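Local coordinates for protein R.MvaI (Kocuria varians, PDB 2OA9) that probably cleaves double-stranded DNA as a metal-dependent type of restriction endonuclease, working as a monomer that reads its target sequence asymmetrically, at residues Y117-K122 with L134-K139; S68-T74 with T230-M236; N84-R88 with R212-Y216. All blocks are in the same frame, centred on the assembly; numbering follows the deposited sequence.

Interaction 1: residues Y117-K122 with L134-K139; sequences YNYDFK and LEVFDK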
loop_
_atom_site.group_PDB
_atom_site.type_symbol
_atom_site.label_atom_id
_atom_site.label_comp_id
_atom_site.label_asym_id
_atom_site.label_seq_id
_atom_site.Cartn_x
_atom_site.Cartn_y
_atom_site.Cartn_z
ATOM N N TYR A 117 10.455 2.785 -23.344
ATOM C CA TYR A 117 10.413 4.240 -23.269
ATOM C C TYR A 117 11.774 4.801 -23.600
ATOM O O TYR A 117 12.779 4.104 -23.451
ATOM C CB TYR A 117 10.011 4.731 -21.862
ATOM C CG TYR A 117 8.611 4.350 -21.505
ATOM C CD1 TYR A 117 7.543 5.135 -21.869
ATOM C CD2 TYR A 117 8.343 3.162 -20.837
ATOM C CE1 TYR A 117 6.239 4.741 -21.598
ATOM C CE2 TYR A 117 7.031 2.774 -20.548
ATOM C CZ TYR A 117 5.999 3.586 -20.900
ATOM O OH TYR A 117 4.689 3.224 -20.623
ATOM N N ASN A 118 11.815 6.065 -24.011
ATOM C CA ASN A 118 13.085 6.728 -24.325
ATOM C C ASN A 118 13.677 7.482 -23.126
ATOM O O ASN A 118 14.659 8.219 -23.268
ATOM C CB ASN A 118 12.889 7.692 -25.482
ATOM C CG ASN A 118 12.571 6.966 -26.774
ATOM O OD1 ASN A 118 13.150 5.910 -27.047
ATOM N ND2 ASN A 118 11.657 7.505 -27.564
ATOM N N TYR A 119 13.050 7.286 -21.959
ATOM C CA TYR A 119 13.490 7.931 -20.701
ATOM C C TYR A 119 13.515 6.899 -19.580
ATOM O O TYR A 119 12.757 5.925 -19.635
ATOM C CB TYR A 119 12.592 9.129 -20.322
ATOM C CG TYR A 119 12.532 10.108 -21.444
ATOM C CD1 TYR A 119 13.527 11.087 -21.577
ATOM C CD2 TYR A 119 11.608 10.000 -22.452
ATOM C CE1 TYR A 119 13.562 11.926 -22.650
ATOM C CE2 TYR A 119 11.634 10.892 -23.508
ATOM C CZ TYR A 119 12.617 11.813 -23.616
ATOM O OH TYR A 119 12.632 12.654 -24.715
ATOM N N ASP A 120 14.411 7.118 -18.615
ATOM C CA ASP A 120 14.508 6.321 -17.391
ATOM C C ASP A 120 14.170 7.210 -16.194
ATOM O O ASP A 120 14.181 8.417 -16.284
ATOM C CB ASP A 120 15.889 5.743 -17.206
ATOM C CG ASP A 120 16.287 4.800 -18.308
ATOM O OD1 ASP A 120 15.420 4.069 -18.809
ATOM O OD2 ASP A 120 17.463 4.772 -18.705
ATOM N N PHE A 121 13.804 6.575 -15.089
ATOM C CA PHE A 121 13.195 7.277 -13.976
ATOM C C PHE A 121 13.788 6.790 -12.664
ATOM O O PHE A 121 14.081 5.617 -12.532
ATOM C CB PHE A 121 11.675 7.084 -13.927
ATOM C CG PHE A 121 10.978 7.489 -15.171
ATOM C CD1 PHE A 121 10.506 8.789 -15.325
ATOM C CD2 PHE A 121 10.792 6.592 -16.206
ATOM C CE1 PHE A 121 9.880 9.187 -16.486
ATOM C CE2 PHE A 121 10.154 6.991 -17.376
ATOM C CZ PHE A 121 9.716 8.281 -17.510
ATOM N N LYS A 122 13.857 7.699 -11.680
ATOM C CA LYS A 122 14.215 7.353 -10.298
ATOM C C LYS A 122 13.489 8.293 -9.343
ATOM O O LYS A 122 13.247 9.450 -9.659
ATOM C CB LYS A 122 15.713 7.428 -10.112
ATOM C CG LYS A 122 16.179 6.851 -8.763
ATOM C CD LYS A 122 17.691 6.566 -8.759
ATOM C CE LYS A 122 18.597 7.725 -9.035
ATOM N NZ LYS A 122 18.600 8.742 -7.968
ATOM N N LEU A 134 10.500 13.136 -8.672
ATOM C CA LEU A 134 10.720 12.243 -9.813
ATOM C C LEU A 134 11.850 12.767 -10.681
ATOM O O LEU A 134 11.707 13.815 -11.312
ATOM C CB LEU A 134 9.421 12.098 -10.630
ATOM C CG LEU A 134 9.475 11.185 -11.858
ATOM C CD1 LEU A 134 9.680 9.783 -11.415
ATOM C CD2 LEU A 134 8.231 11.296 -12.629
ATOM N N GLU A 135 12.952 12.019 -10.745
ATOM C CA GLU A 135 14.034 12.284 -11.648
ATOM C C GLU A 135 13.865 11.569 -12.975
ATOM O O GLU A 135 13.523 10.378 -12.996
ATOM C CB GLU A 135 15.354 11.827 -11.006
ATOM C CG GLU A 135 15.736 12.530 -9.713
ATOM C CD GLU A 135 17.004 11.971 -9.071
ATOM O OE1 GLU A 135 17.322 10.759 -9.217
ATOM O OE2 GLU A 135 17.654 12.776 -8.372
ATOM N N VAL A 136 14.124 12.299 -14.058
ATOM C CA VAL A 136 13.978 11.788 -15.410
ATOM C C VAL A 136 15.324 11.885 -16.096
ATOM O O VAL A 136 15.969 12.926 -16.066
ATOM C CB VAL A 136 12.900 12.535 -16.198
ATOM C CG1 VAL A 136 12.636 11.853 -17.486
ATOM C CG2 VAL A 136 11.576 12.665 -15.399
ATOM N N PHE A 137 15.720 10.782 -16.717
ATOM C CA PHE A 137 16.994 10.658 -17.389
ATOM C C PHE A 137 16.752 10.289 -18.828
ATOM O O PHE A 137 15.869 9.475 -19.146
ATOM C CB PHE A 137 17.831 9.530 -16.758
ATOM C CG PHE A 137 18.102 9.704 -15.291
ATOM C CD1 PHE A 137 19.293 10.225 -14.834
ATOM C CD2 PHE A 137 17.162 9.295 -14.360
ATOM C CE1 PHE A 137 19.541 10.365 -13.476
ATOM C CE2 PHE A 137 17.399 9.468 -12.997
ATOM C CZ PHE A 137 18.556 10.003 -12.568
ATOM N N ASP A 138 17.551 10.853 -19.722
ATOM C CA ASP A 138 17.579 10.286 -21.072
ATOM C C ASP A 138 18.534 9.093 -21.101
ATOM O O ASP A 138 19.173 8.717 -20.083
ATOM C CB ASP A 138 17.815 11.336 -22.156
ATOM C CG ASP A 138 19.200 11.927 -22.136
ATOM O OD1 ASP A 138 20.164 11.303 -21.617
ATOM O OD2 ASP A 138 19.423 13.037 -22.692
ATOM N N LYS A 139 18.564 8.446 -22.248
ATOM C CA LYS A 139 19.278 7.173 -22.396
ATOM C C LYS A 139 20.783 7.375 -22.437
ATOM O O LYS A 139 21.536 6.401 -22.360
ATOM C CB LYS A 139 18.786 6.413 -23.653
ATOM C CG LYS A 139 17.363 5.877 -23.534
ATOM C CD LYS A 139 17.190 4.860 -22.419
ATOM C CE LYS A 139 15.745 4.373 -22.341
ATOM N NZ LYS A 139 15.618 3.136 -21.501
HETATM O O HOH W 1 16.719 9.002 -24.687
HETATM O O HOH W 2 19.268 6.482 -18.355
#

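Interaction 2: residues S68-T74 with T230-M236; sequences SLLTLFT and TAFRINM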
loop_
_atom_site.group_PDB
_atom_site.type_symbol
_atom_site.label_atom_id
_atom_site.label_comp_id
_atom_site.label_asym_id
_atom_site.label_seq_id
_atom_site.Cartn_x
_atom_site.Cartn_y
_atom_site.Cartn_z
ATOM N N SER A 68 1.828 -10.774 -1.589
ATOM C CA SER A 68 0.798 -9.748 -1.807
ATOM C C SER A 68 1.417 -8.377 -1.960
ATOM O O SER A 68 2.291 -7.999 -1.227
ATOM C CB SER A 68 -0.210 -9.723 -0.694
ATOM O OG SER A 68 -0.885 -10.975 -0.631
ATOM N N LEU A 69 0.934 -7.618 -2.919
ATOM C CA LEU A 69 1.356 -6.232 -3.101
ATOM C C LEU A 69 0.197 -5.322 -2.662
ATOM O O LEU A 69 -0.905 -5.419 -3.186
ATOM C CB LEU A 69 1.680 -5.993 -4.582
ATOM C CG LEU A 69 2.201 -4.648 -5.028
ATOM C CD1 LEU A 69 3.499 -4.292 -4.282
ATOM C CD2 LEU A 69 2.371 -4.628 -6.545
ATOM N N LEU A 70 0.473 -4.460 -1.696
ATOM C CA LEU A 70 -0.495 -3.538 -1.127
ATOM C C LEU A 70 -0.300 -2.166 -1.771
ATOM O O LEU A 70 0.817 -1.662 -1.855
ATOM C CB LEU A 70 -0.214 -3.468 0.372
ATOM C CG LEU A 70 -1.108 -2.593 1.232
ATOM C CD1 LEU A 70 -2.465 -3.245 1.351
ATOM C CD2 LEU A 70 -0.453 -2.365 2.599
ATOM N N THR A 71 -1.383 -1.541 -2.229
ATOM C CA THR A 71 -1.402 -0.128 -2.544
ATOM C C THR A 71 -1.813 0.659 -1.319
ATOM O O THR A 71 -2.933 0.557 -0.873
ATOM C CB THR A 71 -2.396 0.105 -3.661
ATOM O OG1 THR A 71 -1.956 -0.614 -4.816
ATOM C CG2 THR A 71 -2.469 1.583 -4.042
ATOM N N LEU A 72 -0.898 1.459 -0.801
ATOM C CA LEU A 72 -1.153 2.278 0.383
ATOM C C LEU A 72 -2.153 3.372 0.065
ATOM O O LEU A 72 -3.077 3.605 0.823
ATOM C CB LEU A 72 0.151 2.899 0.868
ATOM C CG LEU A 72 1.199 1.868 1.336
ATOM C CD1 LEU A 72 2.596 2.465 1.399
ATOM C CD2 LEU A 72 0.817 1.285 2.668
ATOM N N PHE A 73 -1.940 4.027 -1.061
ATOM C CA PHE A 73 -2.795 5.103 -1.556
ATOM C C PHE A 73 -2.377 5.467 -2.958
ATOM O O PHE A 73 -1.320 5.070 -3.428
ATOM C CB PHE A 73 -2.727 6.339 -0.624
ATOM C CG PHE A 73 -1.338 6.939 -0.468
ATOM C CD1 PHE A 73 -0.836 7.850 -1.357
ATOM C CD2 PHE A 73 -0.539 6.561 0.594
ATOM C CE1 PHE A 73 0.429 8.415 -1.193
ATOM C CE2 PHE A 73 0.742 7.071 0.735
ATOM C CZ PHE A 73 1.233 8.003 -0.161
ATOM N N THR A 74 -3.204 6.262 -3.620
ATOM C CA THR A 74 -2.893 6.850 -4.910
ATOM C C THR A 74 -2.923 8.364 -4.745
ATOM O O THR A 74 -3.756 8.920 -3.985
ATOM C CB THR A 74 -3.896 6.401 -6.024
ATOM O OG1 THR A 74 -5.246 6.700 -5.632
ATOM C CG2 THR A 74 -3.883 4.920 -6.213
ATOM N N THR A 230 -1.100 8.152 -9.089
ATOM C CA THR A 230 0.114 7.365 -8.927
ATOM C C THR A 230 0.045 6.555 -7.626
ATOM O O THR A 230 -0.287 7.097 -6.578
ATOM C CB THR A 230 1.283 8.330 -8.901
ATOM O OG1 THR A 230 1.348 8.938 -10.218
ATOM C CG2 THR A 230 2.598 7.639 -8.657
ATOM N N ALA A 231 0.322 5.276 -7.703
ATOM C CA ALA A 231 0.068 4.381 -6.577
ATOM C C ALA A 231 1.394 4.163 -5.818
ATOM O O ALA A 231 2.411 3.856 -6.418
ATOM C CB ALA A 231 -0.513 3.078 -7.042
ATOM N N PHE A 232 1.324 4.222 -4.490
ATOM C CA PHE A 232 2.453 3.978 -3.618
ATOM C C PHE A 232 2.257 2.602 -3.057
ATOM O O PHE A 232 1.256 2.347 -2.396
ATOM C CB PHE A 232 2.554 5.066 -2.533
ATOM C CG PHE A 232 2.993 6.394 -3.064
ATOM C CD1 PHE A 232 2.194 7.143 -3.894
ATOM C CD2 PHE A 232 4.233 6.898 -2.750
ATOM C CE1 PHE A 232 2.638 8.335 -4.400
ATOM C CE2 PHE A 232 4.670 8.118 -3.225
ATOM C CZ PHE A 232 3.872 8.830 -4.063
ATOM N N ARG A 233 3.149 1.686 -3.435
ATOM C CA ARG A 233 2.932 0.252 -3.238
ATOM C C ARG A 233 4.069 -0.413 -2.490
ATOM O O ARG A 233 5.211 -0.057 -2.623
ATOM C CB ARG A 233 2.745 -0.437 -4.597
ATOM C CG ARG A 233 1.673 0.204 -5.452
ATOM C CD ARG A 233 1.421 -0.436 -6.781
ATOM N NE ARG A 233 0.437 -1.478 -6.681
ATOM C CZ ARG A 233 0.149 -2.271 -7.697
ATOM N NH1 ARG A 233 0.768 -2.078 -8.855
ATOM N NH2 ARG A 233 -0.728 -3.254 -7.558
ATOM N N ILE A 234 3.720 -1.425 -1.721
ATOM C CA ILE A 234 4.667 -2.145 -0.886
ATOM C C ILE A 234 4.202 -3.594 -0.734
ATOM O O ILE A 234 3.005 -3.856 -0.612
ATOM C CB ILE A 234 4.817 -1.459 0.525
ATOM C CG1 ILE A 234 5.956 -2.086 1.315
ATOM C CG2 ILE A 234 3.507 -1.510 1.323
ATOM C CD1 ILE A 234 6.241 -1.386 2.656
ATOM N N ASN A 235 5.157 -4.509 -0.727
ATOM C CA ASN A 235 4.870 -5.909 -0.384
ATOM C C ASN A 235 4.359 -5.971 1.030
ATOM O O ASN A 235 4.854 -5.283 1.936
ATOM C CB ASN A 235 6.123 -6.726 -0.556
ATOM C CG ASN A 235 5.972 -8.136 -0.074
ATOM O OD1 ASN A 235 6.040 -8.439 1.092
ATOM N ND2 ASN A 235 5.765 -9.039 -1.042
ATOM N N MET A 236 3.343 -6.782 1.265
ATOM C CA MET A 236 2.634 -6.724 2.533
ATOM C C MET A 236 3.503 -7.181 3.698
ATOM O O MET A 236 3.403 -6.641 4.816
ATOM C CB MET A 236 1.336 -7.507 2.476
ATOM C CG MET A 236 0.585 -7.556 3.758
ATOM S SD MET A 236 -1.049 -8.332 3.570
ATOM C CE MET A 236 -1.452 -7.447 2.022
HETATM O O HOH W 3 -2.138 -3.509 -4.906
#

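Interaction 3: residues N84-R88 with R212-Y216; sequences NTMLR and RIGAY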
loop_
_atom_site.group_PDB
_atom_site.type_symbol
_atom_site.label_atom_id
_atom_site.label_comp_id
_atom_site.label_asym_id
_atom_site.label_seq_id
_atom_site.Cartn_x
_atom_site.Cartn_y
_atom_site.Cartn_z
ATOM N N ASN A 84 0.896 15.172 -14.432
ATOM C CA ASN A 84 0.719 13.840 -15.032
ATOM C C ASN A 84 0.511 13.917 -16.541
ATOM O O ASN A 84 1.048 13.108 -17.305
ATOM C CB ASN A 84 -0.272 12.958 -14.202
ATOM C CG ASN A 84 0.434 12.267 -12.955
ATOM O OD1 ASN A 84 1.659 12.379 -12.736
ATOM N ND2 ASN A 84 -0.346 11.555 -12.157
ATOM N N THR A 85 -0.145 14.971 -17.013
ATOM C CA THR A 85 -0.259 15.257 -18.429
ATOM C C THR A 85 1.077 15.570 -19.089
ATOM O O THR A 85 1.385 15.081 -20.162
ATOM C CB THR A 85 -1.247 16.395 -18.675
ATOM O OG1 THR A 85 -2.532 16.033 -18.112
ATOM C CG2 THR A 85 -1.438 16.674 -20.168
ATOM N N MET A 86 1.912 16.387 -18.424
ATOM C CA MET A 86 3.252 16.627 -18.969
ATOM C C MET A 86 4.048 15.346 -19.083
ATOM O O MET A 86 4.733 15.095 -20.067
ATOM C CB MET A 86 4.027 17.638 -18.136
ATOM C CG MET A 86 5.396 17.990 -18.690
ATOM S SD MET A 86 6.741 16.855 -18.157
ATOM C CE MET A 86 6.783 17.309 -16.472
ATOM N N LEU A 87 3.985 14.513 -18.047
ATOM C CA LEU A 87 4.797 13.319 -18.012
ATOM C C LEU A 87 4.427 12.386 -19.142
ATOM O O LEU A 87 5.280 11.821 -19.820
ATOM C CB LEU A 87 4.667 12.586 -16.687
ATOM C CG LEU A 87 5.278 13.239 -15.459
ATOM C CD1 LEU A 87 4.834 12.466 -14.207
ATOM C CD2 LEU A 87 6.799 13.297 -15.540
ATOM N N ARG A 88 3.140 12.206 -19.372
ATOM C CA ARG A 88 2.751 11.269 -20.407
ATOM C C ARG A 88 3.111 11.782 -21.800
ATOM O O ARG A 88 3.638 11.026 -22.613
ATOM C CB ARG A 88 1.269 10.874 -20.262
ATOM C CG ARG A 88 0.279 11.765 -20.857
ATOM C CD ARG A 88 -1.169 11.225 -20.733
ATOM N NE ARG A 88 -2.014 12.269 -21.159
ATOM C CZ ARG A 88 -2.401 12.451 -22.415
ATOM N NH1 ARG A 88 -2.011 11.629 -23.397
ATOM N NH2 ARG A 88 -3.156 13.497 -22.723
ATOM N N ARG A 212 0.842 5.293 -13.621
ATOM C CA ARG A 212 -0.063 4.644 -14.586
ATOM C C ARG A 212 -0.961 5.721 -15.144
ATOM O O ARG A 212 -2.120 5.896 -14.735
ATOM C CB ARG A 212 -0.826 3.509 -13.904
ATOM C CG ARG A 212 -1.663 2.644 -14.804
ATOM C CD ARG A 212 -2.720 1.861 -14.035
ATOM N NE ARG A 212 -2.495 0.417 -14.028
ATOM C CZ ARG A 212 -3.167 -0.482 -14.762
ATOM N NH1 ARG A 212 -4.106 -0.140 -15.642
ATOM N NH2 ARG A 212 -2.872 -1.764 -14.620
ATOM N N ILE A 213 -0.420 6.461 -16.087
ATOM C CA ILE A 213 -1.107 7.592 -16.672
ATOM C C ILE A 213 -1.537 7.216 -18.097
ATOM O O ILE A 213 -0.705 7.057 -19.000
ATOM C CB ILE A 213 -0.228 8.810 -16.746
ATOM C CG1 ILE A 213 0.493 9.061 -15.441
ATOM C CG2 ILE A 213 -1.090 10.023 -17.114
ATOM C CD1 ILE A 213 1.551 10.122 -15.490
ATOM N N GLY A 214 -2.828 7.114 -18.292
ATOM C CA GLY A 214 -3.364 6.763 -19.581
ATOM C C GLY A 214 -3.970 7.947 -20.290
ATOM O O GLY A 214 -3.838 9.090 -19.890
ATOM N N ALA A 215 -4.658 7.621 -21.369
ATOM C CA ALA A 215 -5.391 8.589 -22.165
ATOM C C ALA A 215 -6.733 8.008 -22.603
ATOM O O ALA A 215 -6.822 6.850 -23.015
ATOM C CB ALA A 215 -4.560 9.010 -23.409
ATOM N N TYR A 216 -7.766 8.816 -22.557
ATOM C CA TYR A 216 -9.070 8.405 -23.077
ATOM C C TYR A 216 -8.959 8.155 -24.580
ATOM O O TYR A 216 -8.307 8.908 -25.291
ATOM C CB TYR A 216 -10.130 9.455 -22.759
ATOM C CG TYR A 216 -10.457 9.537 -21.283
ATOM C CD1 TYR A 216 -11.118 8.508 -20.640
ATOM C CD2 TYR A 216 -10.036 10.625 -20.511
ATOM C CE1 TYR A 216 -11.421 8.579 -19.266
ATOM C CE2 TYR A 216 -10.330 10.701 -19.145
ATOM C CZ TYR A 216 -11.024 9.672 -18.534
ATOM O OH TYR A 216 -11.323 9.711 -17.179
#

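Interaction 1: residues Y117-K122 with L134-K139
D120 and F137 face each other as a hydrogen-bonded pair of an antiparallel hairpin: D120 N gives to F137 O at 2.8 Å, and F137 N returns the bond to D120 O at 2.9 Å. K122 and E135 repeat the exchange two residues on, with F121 and V136 as the non-hydrogen-bonded pair in between; the strand segments run at 151° to each other. The face bearing D120, K122, E135 and F137 is polar at its ends. K122 and E135 lie side by side, and bends at chi3 (58°) and chi4 (68°) curl K122 NZ back onto the syn side of E135 OE1, 2.7 Å away. K139 NZ comes across D120 to reach OD1 at 2.9 Å, again syn, and also bonds S114 O. Between these salt bridges the F137 ring turns its edge to the other strand, with D120 O in its plane and K122 CB 3.9 Å from CE2. On the opposite face F121 runs alongside V136, its CE1 4.0 Å from V136 CG1, while L134 CD1 meets F121 CD1 at 4.1 Å. L134 and V136 make backbone bonds to strand 143-151, the third strand of this small sheet; their side chains and F121 pack on L87 and Y91 of helix 83-91, and F121 also reaches L102 and V106 of strand 100-106.

Interaction 2: residues S68-T74 with T230-M236
T71 OG1 is shared by R233 and a water: R233 NE gives it a weak hydrogen bond (3.2 Å, 134° at the hydrogen), and the water oxygen lies 2.9 Å from T71 OG1. That water also donates to L69 O and accepts from R233 NH2, meeting the guanidinium at its edge, in plane. L69 comes in at a right angle and sets CD2 over the centre of one guanidinium face, 3.4 Å from R233 CZ. A bend at chi3 (89°) turns the group into this position, and NH1 goes on to D210, a ligand of a bound cadmium together with H103.

The backbones pair antiparallel, adding edge strand 69-74 to strand 225-235 of the five-stranded sheet across 155 intervening residues, with L70 N bonding I234 O at 2.8 Å. At L72, near-helical in backbone, and F73 the edge strand carries a beta bulge: both stand opposite F232, whose O takes L72 N and whose N gives to F73 O. L72 therefore leans across the strands, its CD1 4.1 Å from I234 CG2. F73 has CG between its backbone N and carbonyl carbon (chi1 60°), which lays its ring on that of F232 in an offset stack, centroids 4.8 Å apart; F232 CB sits over the F73 face.

Beyond the last pair, M236 N bonds S68 O at 3.0 Å, and N235 caps the following helix through OD1 to K238 N while its ND2 bonds A66 O. M236 also packs beside E58, which binds calcium in another structure of this enzyme, though not here. The contact is thus two-sided: a hydrated arginine face, whose charge is probably tempered by D210, and an apolar side that packs on helices 152-162 (F73, F232) and 236-242 (L70, I234).

Interaction 3: residues N84-R88 with R212-Y216
I213 drives its side chain into the helix at about a right angle to N84, so that CD1 stands 3.5 Å from N84 CG and equally close to the backbone N84 O. Its CG1 lies anti to the carbonyl carbon (chi1 -47°), and this splits the branches: CD1 goes to N84, with L87 CB a further 4.1 Å neighbour, while CG2 faces R88, 3.8 Å from CD. The helix segment 84-88 crosses strand 212-215 at 81°, their axes 8.7 Å apart at closest approach.

R88 takes a different course. With chi1 at 84° its CG sits between backbone N and carbonyl carbon, and the chain then runs extended past I213 along the strand. CD passes 3.5 Å from G214 O, and the guanidinium ends with A215 CB over one of its faces, 3.7 Å from NH1. The three nitrogens bond neighbours outside the two segments: NE to T225 OG1, NH1 to N100 O and NH2 to G223 O. N84 ND2 is held likewise by D227.

Helix 83-91 thus lies across strand 207-215 of the five-stranded antiparallel sheet by van der Waals packing, on I213 and of R88 over G214 and A215. Each nitrogen of buried R88 has an oxygen partner, which fixes the orientation of the group; these neutral oxygens would probably stabilise its charge as dipoles rather than neutralise it.

Overall arrangement
Along the chain the segments come in the order 68-74, 84-88, 117-122, 134-139, 212-216, 230-236, so the local hairpin of interaction 1 is enclosed by the long-range interaction 3, and that by interaction 2. Interactions 2 and 3, centres about 20 Å apart, share one five-stranded antiparallel sheet, in which strands 207-215 and 225-235 are neighbours; T230 OG1 touches N84 ND2 at 3.7 Å. Interaction 1 belongs to a separate three-stranded sheet, its centre about 15 Å from that of interaction 3. Helix 83-91 is packed between the two sheets and so joins them, with L87 CD2 3.8 Å from L134 CD2.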